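Local coordinates for sterol carrier protein 2 (Thermus thermophilus, PDB 2CX7), which probably binds sterols or other lipids and carries them between membranes, at residues A7-Y12 with R61-V66; R14-S19 with L53-G58. All coordinates share one frame; numbering follows the deposited sequence.

Contact 1: residues A7-Y12 with R61-V66; sequences AWAQAY and RGAKAV
A9 meets the strand with its methyl group: CB lies 4.0 Å from both K64 C and A65 N, so it rests on the peptide link between these residues. The methyls of the residues flanking K64 complete the seat, A9 CB being 4.2 Å from A63 CB and 4.5 Å from A65 CB. A63 CB also comes within 3.4 Å of A9 O. It approaches from beside the carbonyl rather than off its end, since the C-O···CB angle is about 112°. No hydrogen bond crosses between the segments, and the small methyls permit the close fit: the axes of 7-12 and 61-66 approach to 6.7 Å and run nearly antiparallel, at 162°.

The strand alternates, with A63 and A65 pointing to the helix and K64 away from it. This is how helix 6-17 lies against the outermost strand, 59-67, of the five-stranded mixed sheet of the SCP-2 fold. K64 pairs with V52 through the backbone, which ties 59-67 to strand 49-56, whereas A65 N is taken by the side-chain oxygen OE1 of E6, at the start of the same helix. Next to the contact, A63 touches C13 and A9 touches V51.

On the flank of A9, W8 and Y12 leave the helix and reach helix 116-127. One turn apart, they pack on each other: W8 CH2 stands 3.7 Å above the plane of the Y12 ring, displaced toward its rim, and Y12 CB stands 4.0 Å above the W8 ring. Y12 extends this way because its CG lies opposite the backbone nitrogen (chi1 -177°). Its OH is hydrogen-bonded to L122 O, while W8 and Y12 both touch A126.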
ATOM      1  N   ALA A   7      -6.457  -3.813 -12.445  1.00 27.81           N
ATOM      2  CA  ALA A   7      -5.321  -4.159 -13.285  1.00 29.91           C
ATOM      3  C   ALA A   7      -4.014  -3.779 -12.590  1.00 28.26           C
ATOM      4  O   ALA A   7      -3.023  -4.507 -12.659  1.00 24.35           O
ATOM      5  CB  ALA A   7      -5.428  -3.447 -14.632  1.00 32.37           C
ATOM      6  N   TRP A   8      -4.022  -2.634 -11.915  1.00 23.63           N
ATOM      7  CA  TRP A   8      -2.837  -2.157 -11.209  1.00 25.84           C
ATOM      8  C   TRP A   8      -2.547  -3.091 -10.037  1.00 23.22           C
ATOM      9  O   TRP A   8      -1.418  -3.542  -9.850  1.00 25.12           O
ATOM     10  CB  TRP A   8      -3.069  -0.733 -10.686  1.00 23.14           C
ATOM     11  CG  TRP A   8      -1.818  -0.070 -10.207  1.00 24.70           C
ATOM     12  CD1 TRP A   8      -0.900   0.594 -10.968  1.00 23.87           C
ATOM     13  CD2 TRP A   8      -1.313  -0.055  -8.866  1.00 26.89           C
ATOM     14  NE1 TRP A   8       0.146   1.022 -10.185  1.00 29.25           N
ATOM     15  CE2 TRP A   8      -0.081   0.635  -8.891  1.00 23.71           C
ATOM     16  CE3 TRP A   8      -1.779  -0.562  -7.646  1.00 22.22           C
ATOM     17  CZ2 TRP A   8       0.692   0.833  -7.742  1.00 30.39           C
ATOM     18  CZ3 TRP A   8      -1.010  -0.366  -6.502  1.00 26.95           C
ATOM     19  CH2 TRP A   8       0.212   0.326  -6.559  1.00 27.40           C
ATOM     20  N   ALA A   9      -3.580  -3.381  -9.257  1.00 23.77           N
ATOM     21  CA  ALA A   9      -3.445  -4.261  -8.100  1.00 24.51           C
ATOM     22  C   ALA A   9      -2.803  -5.590  -8.479  1.00 28.00           C
ATOM     23  O   ALA A   9      -1.922  -6.086  -7.770  1.00 22.69           O
ATOM     24  CB  ALA A   9      -4.796  -4.506  -7.472  1.00 18.77           C
ATOM     25  N   GLN A  10      -3.262  -6.171  -9.586  1.00 24.60           N
ATOM     26  CA  GLN A  10      -2.723  -7.441 -10.059  1.00 24.65           C
ATOM     27  C   GLN A  10      -1.275  -7.297 -10.489  1.00 22.60           C
ATOM     28  O   GLN A  10      -0.441  -8.143 -10.175  1.00 20.11           O
ATOM     29  CB  GLN A  10      -3.535  -7.965 -11.246  1.00 26.81           C
ATOM     30  CG  GLN A  10      -4.946  -8.405 -10.910  1.00 35.68           C
ATOM     31  CD  GLN A  10      -5.675  -8.924 -12.136  1.00 44.27           C
ATOM     32  OE1 GLN A  10      -5.204  -9.847 -12.802  1.00 48.55           O
ATOM     33  NE2 GLN A  10      -6.825  -8.332 -12.443  1.00 46.54           N
ATOM     34  N   ALA A  11      -0.975  -6.226 -11.214  1.00 21.45           N
ATOM     35  CA  ALA A  11       0.383  -6.001 -11.684  1.00 21.56           C
ATOM     36  C   ALA A  11       1.321  -5.745 -10.510  1.00 19.82           C
ATOM     37  O   ALA A  11       2.498  -6.093 -10.561  1.00 20.19           O
ATOM     38  CB  ALA A  11       0.421  -4.817 -12.650  1.00 25.36           C
ATOM     39  N   TYR A  12       0.787  -5.126  -9.459  1.00 16.88           N
ATOM     40  CA  TYR A  12       1.577  -4.806  -8.269  1.00 19.37           C
ATOM     41  C   TYR A  12       1.931  -6.085  -7.506  1.00 18.23           C
ATOM     42  O   TYR A  12       3.077  -6.278  -7.105  1.00 19.82           O
ATOM     43  CB  TYR A  12       0.782  -3.846  -7.387  1.00 19.75           C
ATOM     44  CG  TYR A  12       1.486  -3.363  -6.140  1.00 15.14           C
ATOM     45  CD1 TYR A  12       2.870  -3.182  -6.112  1.00 13.19           C
ATOM     46  CD2 TYR A  12       0.749  -2.996  -5.014  1.00 21.58           C
ATOM     47  CE1 TYR A  12       3.501  -2.636  -4.994  1.00 13.06           C
ATOM     48  CE2 TYR A  12       1.365  -2.451  -3.897  1.00 20.32           C
ATOM     49  CZ  TYR A  12       2.737  -2.268  -3.893  1.00 20.08           C
ATOM     50  OH  TYR A  12       3.330  -1.674  -2.806  1.00 19.38           O
ATOM     51  N   ARG A  61       0.394 -13.055  -1.857  1.00 18.00           N
ATOM     52  CA  ARG A  61      -0.481 -14.184  -2.146  1.00 20.14           C
ATOM     53  C   ARG A  61      -1.716 -13.777  -2.929  1.00 21.33           C
ATOM     54  O   ARG A  61      -2.458 -14.626  -3.414  1.00 24.29           O
ATOM     55  CB  ARG A  61      -0.906 -14.859  -0.848  1.00 18.32           C
ATOM     56  CG  ARG A  61       0.255 -15.401  -0.042  1.00 22.98           C
ATOM     57  CD  ARG A  61      -0.209 -16.189   1.173  1.00 21.94           C
ATOM     58  NE  ARG A  61      -1.100 -15.427   2.045  1.00 31.48           N
ATOM     59  CZ  ARG A  61      -1.510 -15.850   3.240  1.00 32.61           C
ATOM     60  NH1 ARG A  61      -1.103 -17.027   3.703  1.00 32.66           N
ATOM     61  NH2 ARG A  61      -2.337 -15.108   3.966  1.00 26.65           N
ATOM     62  N   GLY A  62      -1.934 -12.473  -3.048  1.00 21.26           N
ATOM     63  CA  GLY A  62      -3.088 -11.987  -3.779  1.00 22.63           C
ATOM     64  C   GLY A  62      -3.322 -10.516  -3.518  1.00 24.81           C
ATOM     65  O   GLY A  62      -2.929  -9.987  -2.477  1.00 20.97           O
ATOM     66  N   ALA A  63      -3.948  -9.849  -4.476  1.00 26.39           N
ATOM     67  CA  ALA A  63      -4.243  -8.430  -4.344  1.00 23.96           C
ATOM     68  C   ALA A  63      -5.615  -8.181  -4.950  1.00 28.10           C
ATOM     69  O   ALA A  63      -6.157  -9.036  -5.648  1.00 31.61           O
ATOM     70  CB  ALA A  63      -3.191  -7.616  -5.064  1.00 22.26           C
ATOM     71  N   LYS A  64      -6.187  -7.021  -4.675  1.00 23.90           N
ATOM     72  CA  LYS A  64      -7.493  -6.700  -5.227  1.00 27.69           C
ATOM     73  C   LYS A  64      -7.808  -5.242  -4.977  1.00 29.98           C
ATOM     74  O   LYS A  64      -7.434  -4.684  -3.941  1.00 26.32           O
ATOM     75  CB  LYS A  64      -8.579  -7.567  -4.585  1.00 28.56           C
ATOM     76  CG  LYS A  64      -8.748  -7.347  -3.094  1.00 30.39           C
ATOM     77  CD  LYS A  64      -9.879  -8.186  -2.540  1.00 36.11           C
ATOM     78  CE  LYS A  64     -10.017  -7.991  -1.047  1.00 39.71           C
ATOM     79  NZ  LYS A  64     -11.103  -8.832  -0.484  1.00 43.12           N
ATOM     80  N   ALA A  65      -8.471  -4.624  -5.947  1.00 26.80           N
ATOM     81  CA  ALA A  65      -8.880  -3.238  -5.817  1.00 26.13           C
ATOM     82  C   ALA A  65     -10.323  -3.329  -5.356  1.00 29.36           C
ATOM     83  O   ALA A  65     -11.120  -4.108  -5.898  1.00 25.77           O
ATOM     84  CB  ALA A  65      -8.790  -2.520  -7.157  1.00 27.11           C
ATOM     85  N   VAL A  66     -10.656  -2.553  -4.337  1.00 25.93           N
ATOM     86  CA  VAL A  66     -11.998  -2.566  -3.808  1.00 28.23           C
ATOM     87  C   VAL A  66     -12.558  -1.160  -3.734  1.00 31.27           C
ATOM     88  O   VAL A  66     -11.877  -0.221  -3.316  1.00 23.14           O
ATOM     89  CB  VAL A  66     -12.035  -3.197  -2.400  1.00 29.45           C
ATOM     90  CG1 VAL A  66     -13.451  -3.158  -1.842  1.00 32.64           C
ATOM     91  CG2 VAL A  66     -11.535  -4.628  -2.465  1.00 35.35           C
TER

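Contact 2: residues R14-S19 with L53-G58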
ATOM      1  N   ARG A  14       2.171  -9.050  -8.669  1.00 21.94           N
ATOM      2  CA  ARG A  14       3.167  -9.749  -9.468  1.00 20.10           C
ATOM      3  C   ARG A  14       4.547  -9.124  -9.302  1.00 21.30           C
ATOM      4  O   ARG A  14       5.538  -9.833  -9.125  1.00 19.90           O
ATOM      5  CB  ARG A  14       2.767  -9.731 -10.948  1.00 29.41           C
ATOM      6  CG  ARG A  14       3.729 -10.486 -11.837  1.00 30.85           C
ATOM      7  CD  ARG A  14       3.285 -10.471 -13.289  1.00 35.23           C
ATOM      8  NE  ARG A  14       4.165 -11.289 -14.117  1.00 40.34           N
ATOM      9  CZ  ARG A  14       4.142 -11.306 -15.447  1.00 48.74           C
ATOM     10  NH1 ARG A  14       3.276 -10.547 -16.111  1.00 47.29           N
ATOM     11  NH2 ARG A  14       4.989 -12.079 -16.114  1.00 48.66           N
ATOM     12  N   LYS A  15       4.618  -7.794  -9.357  1.00 19.92           N
ATOM     13  CA  LYS A  15       5.891  -7.094  -9.208  1.00 17.66           C
ATOM     14  C   LYS A  15       6.522  -7.367  -7.846  1.00 17.52           C
ATOM     15  O   LYS A  15       7.743  -7.488  -7.731  1.00 17.64           O
ATOM     16  CB  LYS A  15       5.703  -5.588  -9.389  1.00 23.70           C
ATOM     17  CG  LYS A  15       5.833  -5.111 -10.825  1.00 33.01           C
ATOM     18  CD  LYS A  15       7.266  -5.256 -11.333  1.00 34.89           C
ATOM     19  CE  LYS A  15       7.426  -4.581 -12.691  1.00 42.61           C
ATOM     20  NZ  LYS A  15       8.833  -4.593 -13.189  1.00 39.44           N
ATOM     21  N   LEU A  16       5.689  -7.452  -6.815  1.00 17.58           N
ATOM     22  CA  LEU A  16       6.192  -7.735  -5.473  1.00 13.90           C
ATOM     23  C   LEU A  16       6.755  -9.149  -5.417  1.00 15.04           C
ATOM     24  O   LEU A  16       7.759  -9.391  -4.770  1.00 14.89           O
ATOM     25  CB  LEU A  16       5.076  -7.585  -4.434  1.00 15.59           C
ATOM     26  CG  LEU A  16       4.642  -6.151  -4.102  1.00 13.67           C
ATOM     27  CD1 LEU A  16       3.405  -6.195  -3.222  1.00 14.66           C
ATOM     28  CD2 LEU A  16       5.789  -5.407  -3.386  1.00 11.31           C
ATOM     29  N   ASN A  17       6.101 -10.090  -6.090  1.00 16.13           N
ATOM     30  CA  ASN A  17       6.601 -11.456  -6.081  1.00 16.62           C
ATOM     31  C   ASN A  17       7.898 -11.577  -6.873  1.00 17.35           C
ATOM     32  O   ASN A  17       8.660 -12.502  -6.661  1.00 17.07           O
ATOM     33  CB  ASN A  17       5.544 -12.429  -6.627  1.00 14.72           C
ATOM     34  CG  ASN A  17       4.466 -12.750  -5.603  1.00 17.20           C
ATOM     35  OD1 ASN A  17       4.765 -13.008  -4.435  1.00 20.23           O
ATOM     36  ND2 ASN A  17       3.215 -12.738  -6.029  1.00 15.96           N
ATOM     37  N   GLU A  18       8.154 -10.620  -7.764  1.00 16.70           N
ATOM     38  CA  GLU A  18       9.358 -10.631  -8.590  1.00 18.84           C
ATOM     39  C   GLU A  18      10.488  -9.824  -7.960  1.00 20.08           C
ATOM     40  O   GLU A  18      11.612  -9.799  -8.468  1.00 21.69           O
ATOM     41  CB  GLU A  18       9.033 -10.060  -9.979  1.00 22.13           C
ATOM     42  CG  GLU A  18       7.908 -10.792 -10.687  1.00 26.57           C
ATOM     43  CD  GLU A  18       7.476 -10.112 -11.978  1.00 32.67           C
ATOM     44  OE1 GLU A  18       7.397  -8.865 -12.003  1.00 35.62           O
ATOM     45  OE2 GLU A  18       7.203 -10.827 -12.958  1.00 29.58           O
ATOM     46  N   SER A  19      10.199  -9.169  -6.840  1.00 18.71           N
ATOM     47  CA  SER A  19      11.198  -8.337  -6.173  1.00 20.99           C
ATOM     48  C   SER A  19      11.971  -9.046  -5.072  1.00 19.94           C
ATOM     49  O   SER A  19      11.427  -9.319  -4.006  1.00 17.07           O
ATOM     50  CB  SER A  19      10.531  -7.089  -5.584  1.00 17.08           C
ATOM     51  OG  SER A  19      11.440  -6.343  -4.789  1.00 17.12           O
ATOM     52  N   LEU A  53      -3.670  -5.952  -0.136  1.00 16.13           N
ATOM     53  CA  LEU A  53      -2.620  -6.928  -0.392  1.00 14.11           C
ATOM     54  C   LEU A  53      -2.591  -8.035   0.663  1.00 15.44           C
ATOM     55  O   LEU A  53      -2.537  -7.761   1.863  1.00 17.11           O
ATOM     56  CB  LEU A  53      -1.261  -6.228  -0.396  1.00 13.67           C
ATOM     57  CG  LEU A  53      -1.117  -4.960  -1.242  1.00 17.85           C
ATOM     58  CD1 LEU A  53       0.123  -4.174  -0.811  1.00 23.31           C
ATOM     59  CD2 LEU A  53      -1.040  -5.342  -2.710  1.00 24.44           C
ATOM     60  N   ASP A  54      -2.642  -9.280   0.204  1.00 15.93           N
ATOM     61  CA  ASP A  54      -2.565 -10.447   1.089  1.00 15.65           C
ATOM     62  C   ASP A  54      -1.078 -10.790   1.098  1.00 17.35           C
ATOM     63  O   ASP A  54      -0.610 -11.591   0.289  1.00 24.64           O
ATOM     64  CB  ASP A  54      -3.384 -11.600   0.498  1.00 18.06           C
ATOM     65  CG  ASP A  54      -3.354 -12.851   1.360  1.00 21.24           C
ATOM     66  OD1 ASP A  54      -2.752 -12.828   2.455  1.00 25.35           O
ATOM     67  OD2 ASP A  54      -3.940 -13.866   0.937  1.00 25.29           O
ATOM     68  N   LEU A  55      -0.333 -10.165   2.005  1.00 15.70           N
ATOM     69  CA  LEU A  55       1.111 -10.352   2.079  1.00 13.48           C
ATOM     70  C   LEU A  55       1.513 -11.441   3.067  1.00 19.51           C
ATOM     71  O   LEU A  55       0.918 -11.556   4.132  1.00 18.79           O
ATOM     72  CB  LEU A  55       1.763  -9.022   2.470  1.00 12.11           C
ATOM     73  CG  LEU A  55       1.421  -7.827   1.566  1.00 10.99           C
ATOM     74  CD1 LEU A  55       1.924  -6.543   2.178  1.00 13.13           C
ATOM     75  CD2 LEU A  55       2.022  -8.041   0.181  1.00 13.27           C
ATOM     76  N   TRP A  56       2.543 -12.211   2.724  1.00 19.70           N
ATOM     77  CA  TRP A  56       2.991 -13.288   3.600  1.00 20.79           C
ATOM     78  C   TRP A  56       4.423 -13.759   3.354  1.00 15.67           C
ATOM     79  O   TRP A  56       4.752 -14.288   2.286  1.00 15.51           O
ATOM     80  CB  TRP A  56       2.034 -14.478   3.478  1.00 21.06           C
ATOM     81  CG  TRP A  56       2.283 -15.568   4.492  1.00 27.86           C
ATOM     82  CD1 TRP A  56       3.170 -16.598   4.393  1.00 28.48           C
ATOM     83  CD2 TRP A  56       1.625 -15.723   5.755  1.00 28.14           C
ATOM     84  NE1 TRP A  56       3.105 -17.391   5.515  1.00 31.37           N
ATOM     85  CE2 TRP A  56       2.164 -16.876   6.368  1.00 28.04           C
ATOM     86  CE3 TRP A  56       0.629 -15.000   6.428  1.00 30.14           C
ATOM     87  CZ2 TRP A  56       1.739 -17.327   7.626  1.00 35.57           C
ATOM     88  CZ3 TRP A  56       0.207 -15.446   7.675  1.00 36.16           C
ATOM     89  CH2 TRP A  56       0.763 -16.601   8.262  1.00 36.56           C
ATOM     90  N   HIS A  57       5.274 -13.546   4.353  1.00 16.55           N
ATOM     91  CA  HIS A  57       6.670 -13.967   4.307  1.00 16.41           C
ATOM     92  C   HIS A  57       7.449 -13.596   3.052  1.00 19.37           C
ATOM     93  O   HIS A  57       8.194 -14.419   2.520  1.00 21.25           O
ATOM     94  CB  HIS A  57       6.767 -15.483   4.518  1.00 22.59           C
ATOM     95  CG  HIS A  57       6.227 -15.949   5.835  1.00 25.81           C
ATOM     96  ND1 HIS A  57       6.360 -17.251   6.271  1.00 30.08           N
ATOM     97  CD2 HIS A  57       5.527 -15.300   6.796  1.00 28.40           C
ATOM     98  CE1 HIS A  57       5.764 -17.384   7.444  1.00 26.15           C
ATOM     99  NE2 HIS A  57       5.250 -16.216   7.784  1.00 26.51           N
ATOM    100  N   GLY A  58       7.283 -12.364   2.580  1.00 17.04           N
ATOM    101  CA  GLY A  58       8.023 -11.930   1.409  1.00 17.92           C
ATOM    102  C   GLY A  58       7.283 -12.053   0.095  1.00 17.14           C
ATOM    103  O   GLY A  58       7.736 -11.527  -0.924  1.00 17.42           O
TER
HETATM  104  O   HOH W   1       8.727 -11.648  -3.500  1.00 19.44           O
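L16 O is gripped from two directions: S19 N bonds to it at 3.2 Å, and water 1 donates to it at 2.8 Å. The same water lies 2.8 Å from G58 O, to which it can also donate, so it bridges the end of helix 6-17 to the β-hairpin turn of the SCP-2 sheet. Because more acceptors surround it than it has protons, these bonds may be shared. H57 and G58 occupy the centre of that turn with positive phi (49° and 96°), as in a type I' turn joining strands 49-56 and 59-67.

Beside the water bridge the contact is apolar. L16 CD1 touches L55 CD2 at 4.1 Å, and the two side chains cross at about a right angle. L16 sends CG beside its backbone N, with chi1 at -74°, while Y22 of helix 20-25 touches both leucines and L122 and V125 of helix 116-127 also pack on L16. N17 OD1 adds a polar tie, accepting from C60 N just past the turn. At the turn, H57 NE2 is hydrogen-bonded to E30 OE2, and W56 NE1 lies 3.2 Å above the H57 ring, over its centre.

Overall arrangement
Contacts 1 and 2 lie 11 Å apart, centre to centre, and share helix 6-17: its earlier turns pack on strand 59-67, its last turn on the end of strand 49-56 and the hairpin turn. The two strands are neighbours in the sheet, and contact 2 is nested inside the chain loop closed by contact 1. Direct links join them: R61 NH2 and D54 OD1 form a salt bridge of 2.8 Å, and Y12 CD2 packs 3.7 Å from L53 CD2. A disulfide between C13 and C60, seen for this protein, covalently joins the helix to the same hairpin, so helix 6-17 is held along one border of the SCP-2 fold.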